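Local coordinates for protein Arf-GAP (Mus musculus, PDB 5C79) that binds phosphatidylinositol 4,5-bisphosphate through its PH domain and, as a phosphoinositide-dependent Arf GAP, probably stimulates GTP hydrolysis by Arf1, at residues A[35-40]-A[118-123]; A[85-90]-A[99-104]. All blocks are in the same frame, centred on the assembly; numbering follows the deposited sequence.

Contact 1: A[35-40]-A[118-123]; sequences KEYGSE and YIAWIS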
# COMPACT_ATOMS: atom_id res chain seq x y z
N LYS A 35 -8.92 -10.76 -9.77
CA LYS A 35 -10.08 -10.14 -10.49
C LYS A 35 -11.33 -10.05 -9.61
O LYS A 35 -12.32 -9.45 -9.99
CB LYS A 35 -10.37 -10.88 -11.79
CG LYS A 35 -9.27 -10.83 -12.85
CD LYS A 35 -9.78 -11.43 -14.15
CE LYS A 35 -8.75 -11.33 -15.24
NZ LYS A 35 -9.18 -12.10 -16.40
N GLU A 36 -11.25 -10.58 -8.39
CA GLU A 36 -12.24 -10.29 -7.34
C GLU A 36 -12.17 -8.86 -6.79
O GLU A 36 -13.02 -8.45 -6.03
CB GLU A 36 -12.23 -11.32 -6.22
CG GLU A 36 -12.74 -12.69 -6.64
CD GLU A 36 -12.48 -13.69 -5.54
OE1 GLU A 36 -11.38 -14.25 -5.52
OE2 GLU A 36 -13.34 -13.82 -4.67
N TYR A 37 -11.14 -8.12 -7.23
CA TYR A 37 -10.94 -6.75 -6.84
C TYR A 37 -10.70 -5.89 -8.08
O TYR A 37 -10.31 -6.38 -9.13
CB TYR A 37 -9.71 -6.68 -5.94
CG TYR A 37 -9.98 -7.48 -4.70
CD1 TYR A 37 -10.68 -6.94 -3.64
CD2 TYR A 37 -9.64 -8.81 -4.66
CE1 TYR A 37 -11.00 -7.72 -2.54
CE2 TYR A 37 -9.93 -9.60 -3.57
CZ TYR A 37 -10.59 -9.05 -2.52
OH TYR A 37 -10.85 -9.88 -1.44
N GLY A 38 -10.95 -4.61 -7.91
CA GLY A 38 -10.62 -3.64 -8.95
C GLY A 38 -9.18 -3.13 -8.86
O GLY A 38 -8.30 -3.77 -8.29
N SER A 39 -8.97 -1.95 -9.41
CA SER A 39 -7.65 -1.32 -9.41
C SER A 39 -7.58 -0.00 -8.63
O SER A 39 -6.54 0.65 -8.62
CB SER A 39 -7.22 -1.06 -10.86
OG SER A 39 -8.16 -0.23 -11.53
N GLU A 40 -8.69 0.37 -7.97
CA GLU A 40 -8.79 1.52 -7.09
C GLU A 40 -9.31 1.10 -5.73
O GLU A 40 -10.11 0.16 -5.63
CB GLU A 40 -9.75 2.56 -7.68
CG GLU A 40 -9.33 3.10 -9.02
CD GLU A 40 -10.32 4.11 -9.62
OE1 GLU A 40 -11.37 4.38 -9.03
OE2 GLU A 40 -10.03 4.61 -10.72
N TYR A 118 -6.19 -7.37 3.86
CA TYR A 118 -4.85 -7.68 3.32
C TYR A 118 -4.95 -8.18 1.88
O TYR A 118 -4.27 -7.68 1.01
CB TYR A 118 -4.12 -8.70 4.22
CG TYR A 118 -2.98 -9.53 3.69
CD1 TYR A 118 -3.21 -10.78 3.10
CD2 TYR A 118 -1.64 -9.12 3.83
CE1 TYR A 118 -2.16 -11.56 2.65
CE2 TYR A 118 -0.59 -9.91 3.40
CZ TYR A 118 -0.86 -11.12 2.80
OH TYR A 118 0.17 -11.92 2.36
N ILE A 119 -5.84 -9.14 1.64
CA ILE A 119 -6.05 -9.69 0.29
C ILE A 119 -6.53 -8.57 -0.65
O ILE A 119 -6.03 -8.46 -1.76
CB ILE A 119 -7.03 -10.88 0.25
CG1 ILE A 119 -6.38 -12.13 0.86
CG2 ILE A 119 -7.43 -11.25 -1.18
CD1 ILE A 119 -5.12 -12.64 0.18
N ALA A 120 -7.45 -7.76 -0.17
CA ALA A 120 -7.98 -6.63 -0.93
C ALA A 120 -6.91 -5.63 -1.32
O ALA A 120 -6.75 -5.30 -2.52
CB ALA A 120 -9.09 -5.94 -0.20
N TRP A 121 -6.16 -5.15 -0.31
CA TRP A 121 -5.05 -4.20 -0.60
C TRP A 121 -4.04 -4.76 -1.59
O TRP A 121 -3.66 -4.12 -2.58
CB TRP A 121 -4.33 -3.76 0.67
CG TRP A 121 -5.00 -2.64 1.31
CD1 TRP A 121 -5.73 -2.65 2.49
CD2 TRP A 121 -5.06 -1.30 0.81
NE1 TRP A 121 -6.25 -1.37 2.71
CE2 TRP A 121 -5.82 -0.53 1.71
CE3 TRP A 121 -4.52 -0.67 -0.32
CZ2 TRP A 121 -6.08 0.85 1.50
CZ3 TRP A 121 -4.76 0.69 -0.52
CH2 TRP A 121 -5.52 1.43 0.39
N ILE A 122 -3.57 -5.97 -1.34
CA ILE A 122 -2.53 -6.55 -2.20
C ILE A 122 -3.07 -6.79 -3.62
O ILE A 122 -2.39 -6.54 -4.61
CB ILE A 122 -1.94 -7.80 -1.59
CG1 ILE A 122 -1.11 -7.40 -0.36
CG2 ILE A 122 -1.01 -8.49 -2.57
CD1 ILE A 122 -0.65 -8.58 0.46
N SER A 123 -4.30 -7.24 -3.71
CA SER A 123 -4.95 -7.46 -5.03
C SER A 123 -5.10 -6.16 -5.82
O SER A 123 -4.79 -6.12 -7.02
CB SER A 123 -6.32 -8.13 -4.85
OG SER A 123 -6.15 -9.45 -4.32

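Contact 2: A[85-90]-A[99-104]; sequences LTCQVK and FDLISH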
# COMPACT_ATOMS: atom_id res chain seq x y z
N LEU A 85 4.36 1.34 -10.69
CA LEU A 85 5.29 0.68 -11.65
C LEU A 85 6.68 0.38 -11.13
O LEU A 85 7.34 -0.54 -11.60
CB LEU A 85 5.40 1.51 -12.94
CG LEU A 85 4.26 1.36 -13.92
CD1 LEU A 85 4.36 2.42 -14.99
CD2 LEU A 85 4.28 -0.04 -14.55
N THR A 86 7.15 1.17 -10.20
CA THR A 86 8.51 1.03 -9.70
C THR A 86 8.52 0.65 -8.24
O THR A 86 9.48 0.95 -7.53
CB THR A 86 9.30 2.31 -10.01
OG1 THR A 86 8.62 3.48 -9.50
CG2 THR A 86 9.47 2.42 -11.49
N CYS A 87 7.42 0.03 -7.79
CA CYS A 87 7.32 -0.59 -6.47
C CYS A 87 7.02 -2.07 -6.53
O CYS A 87 6.52 -2.60 -7.52
CB CYS A 87 6.26 0.07 -5.59
SG CYS A 87 6.55 1.84 -5.30
N GLN A 88 7.41 -2.75 -5.48
CA GLN A 88 7.22 -4.22 -5.39
C GLN A 88 6.56 -4.55 -4.07
O GLN A 88 7.09 -4.24 -2.99
CB GLN A 88 8.52 -4.98 -5.53
CG GLN A 88 8.38 -6.50 -5.50
CD GLN A 88 7.45 -7.02 -6.58
OE1 GLN A 88 7.68 -6.76 -7.76
NE2 GLN A 88 6.41 -7.77 -6.20
N VAL A 89 5.40 -5.18 -4.16
CA VAL A 89 4.73 -5.72 -2.96
C VAL A 89 5.42 -7.01 -2.53
O VAL A 89 5.71 -7.89 -3.35
CB VAL A 89 3.23 -6.00 -3.19
CG1 VAL A 89 2.62 -6.68 -1.98
CG2 VAL A 89 2.50 -4.70 -3.47
N LYS A 90 5.69 -7.13 -1.23
CA LYS A 90 6.24 -8.35 -0.66
C LYS A 90 5.34 -8.74 0.50
O LYS A 90 5.41 -8.11 1.57
CB LYS A 90 7.66 -8.20 -0.19
CG LYS A 90 8.24 -9.52 0.29
CD LYS A 90 9.68 -9.41 0.66
CE LYS A 90 10.24 -10.78 1.02
NZ LYS A 90 11.65 -10.67 1.47
N PHE A 99 2.34 -6.52 4.95
CA PHE A 99 3.11 -6.59 3.71
C PHE A 99 4.03 -5.39 3.61
O PHE A 99 3.73 -4.34 4.13
CB PHE A 99 2.20 -6.64 2.47
CG PHE A 99 1.30 -5.46 2.30
CD1 PHE A 99 0.11 -5.36 2.99
CD2 PHE A 99 1.62 -4.45 1.37
CE1 PHE A 99 -0.74 -4.25 2.79
CE2 PHE A 99 0.79 -3.38 1.16
CZ PHE A 99 -0.39 -3.27 1.87
N ASP A 100 5.13 -5.58 2.89
CA ASP A 100 6.00 -4.48 2.54
C ASP A 100 5.69 -3.96 1.15
O ASP A 100 5.32 -4.72 0.24
CB ASP A 100 7.45 -4.95 2.60
CG ASP A 100 7.96 -5.14 3.99
OD1 ASP A 100 7.24 -4.87 4.97
OD2 ASP A 100 9.12 -5.62 4.10
N LEU A 101 5.91 -2.67 0.98
CA LEU A 101 5.98 -2.03 -0.35
C LEU A 101 7.36 -1.45 -0.56
O LEU A 101 7.78 -0.46 0.09
CB LEU A 101 4.90 -0.97 -0.51
CG LEU A 101 4.75 -0.43 -1.93
CD1 LEU A 101 4.22 -1.49 -2.87
CD2 LEU A 101 3.81 0.74 -1.89
N ILE A 102 8.11 -2.11 -1.44
CA ILE A 102 9.49 -1.74 -1.72
C ILE A 102 9.46 -0.69 -2.83
O ILE A 102 9.03 -0.94 -3.95
CB ILE A 102 10.33 -2.96 -2.17
CG1 ILE A 102 10.21 -4.07 -1.12
CG2 ILE A 102 11.79 -2.55 -2.35
CD1 ILE A 102 10.68 -5.42 -1.60
N SER A 103 9.89 0.52 -2.49
CA SER A 103 10.07 1.56 -3.49
C SER A 103 11.57 1.78 -3.72
O SER A 103 12.41 1.28 -3.01
CB SER A 103 9.35 2.86 -3.09
OG SER A 103 10.07 3.57 -2.13
N HIS A 104 11.87 2.59 -4.72
CA HIS A 104 13.27 2.77 -5.11
C HIS A 104 14.19 3.31 -4.00
O HIS A 104 15.36 2.97 -3.95
CB HIS A 104 13.34 3.62 -6.36
CG HIS A 104 12.96 5.04 -6.13
ND1 HIS A 104 11.66 5.48 -6.08
CD2 HIS A 104 13.74 6.13 -5.94
CE1 HIS A 104 11.65 6.78 -5.90
NE2 HIS A 104 12.90 7.19 -5.80
O HOH W 1 9.60 3.67 -6.72

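Contact 1: A[35-40]-A[118-123]
The C-terminal helix of the PH domain, residues 115-135, receives on its outer side the loop that leads into strand 41-48, and the ring of Y37 makes most of this contact. One face of that ring lies over the helix backbone: A120 CA stands 3.9 Å from the centroid, 24° off the ring normal, a CH-pi contact displaced toward the rim. A120 CB touches Y37 CE1 at 3.5 Å. S123 CB comes to 3.4 Å from Y37 CD2 at an oblique angle to the ring, and I119 CG2 lies 3.8 Å from Y37 CE2. With CG anti to the carbonyl carbon (chi1 -62°), the Y37 ring extends along the helix toward I119. S123 OG turns back to I119 O at 2.7 Å, 37° out of the carbonyl plane, which holds the hydroxyl on its own helix; S123 N donates to the same oxygen from the opposite face of its plane. With alanine at Y37, A120 CA would lose its aromatic partner and a gap is likely to open beside S123 CB and I119 CG2. G38 O also accepts a hydrogen bond from N127 ND2. A C-terminal helix covering one end of the beta sandwich is a hallmark of the PH fold; here it also holds the N-terminal loop.

Contact 2: A[85-90]-A[99-104]
The F99 ring meets V89 obliquely, CD2 lying 4.1 Å from V89 CG1, and its plane is inclined about 40° to the F110 ring on the next strand. The H104 imidazole has a water at its edge, in plane, 2.8 Å from ND1; that water donates to T86 O and is hydrogen-bonded to T86 OG1 as well, bridging the two segments where they part. Q88 and I102 form one antiparallel hydrogen-bonded pair, I102 N to Q88 O at 2.8 Å being nearly straight (173°), while Q88 N meets I102 O on a lone pair. K90 and D100 form the next such pair. V89 and L101 make the non-hydrogen-bonded pair between them; L101 CG, anti to its own N (chi1 -170°), carries CD1 to 3.7 Å from both V89 CG2 and C87 CB. C87 SG rests 3.7 Å from S103 CB. Q88 NE2 turns along its own strand to V89 O at 2.9 Å. Strand 88-91 is one of the two outermost strands of the sheet, and strand 98-103 passes on to 106-111, where H109 ND1 bonds D100 OD1 and R106 O takes S103 OG; helix 115-135 covers F99 through L125.

How the contacts relate
From the N terminus, the chain passes through 35-40, enters strand 41-48 and goes on through strands 56-64, 67-70 and 80-83 before reaching 85-90. The hairpin of contact 2 then closes a short loop when 99-104 returns alongside. After strand 106-111 the chain enters helix 115-135, whose residues 118-123 meet 35-40 and close the long loop of contact 1, so that contact 2 is nested inside it. Their centres are about 15 Å apart, yet the two touch through the helix: I122 packs on V89 and F99, while W121 and Y118 also reach the F99 ring. The helix thus joins the N-terminal loop on its outer side to the edge hairpin of the sheet.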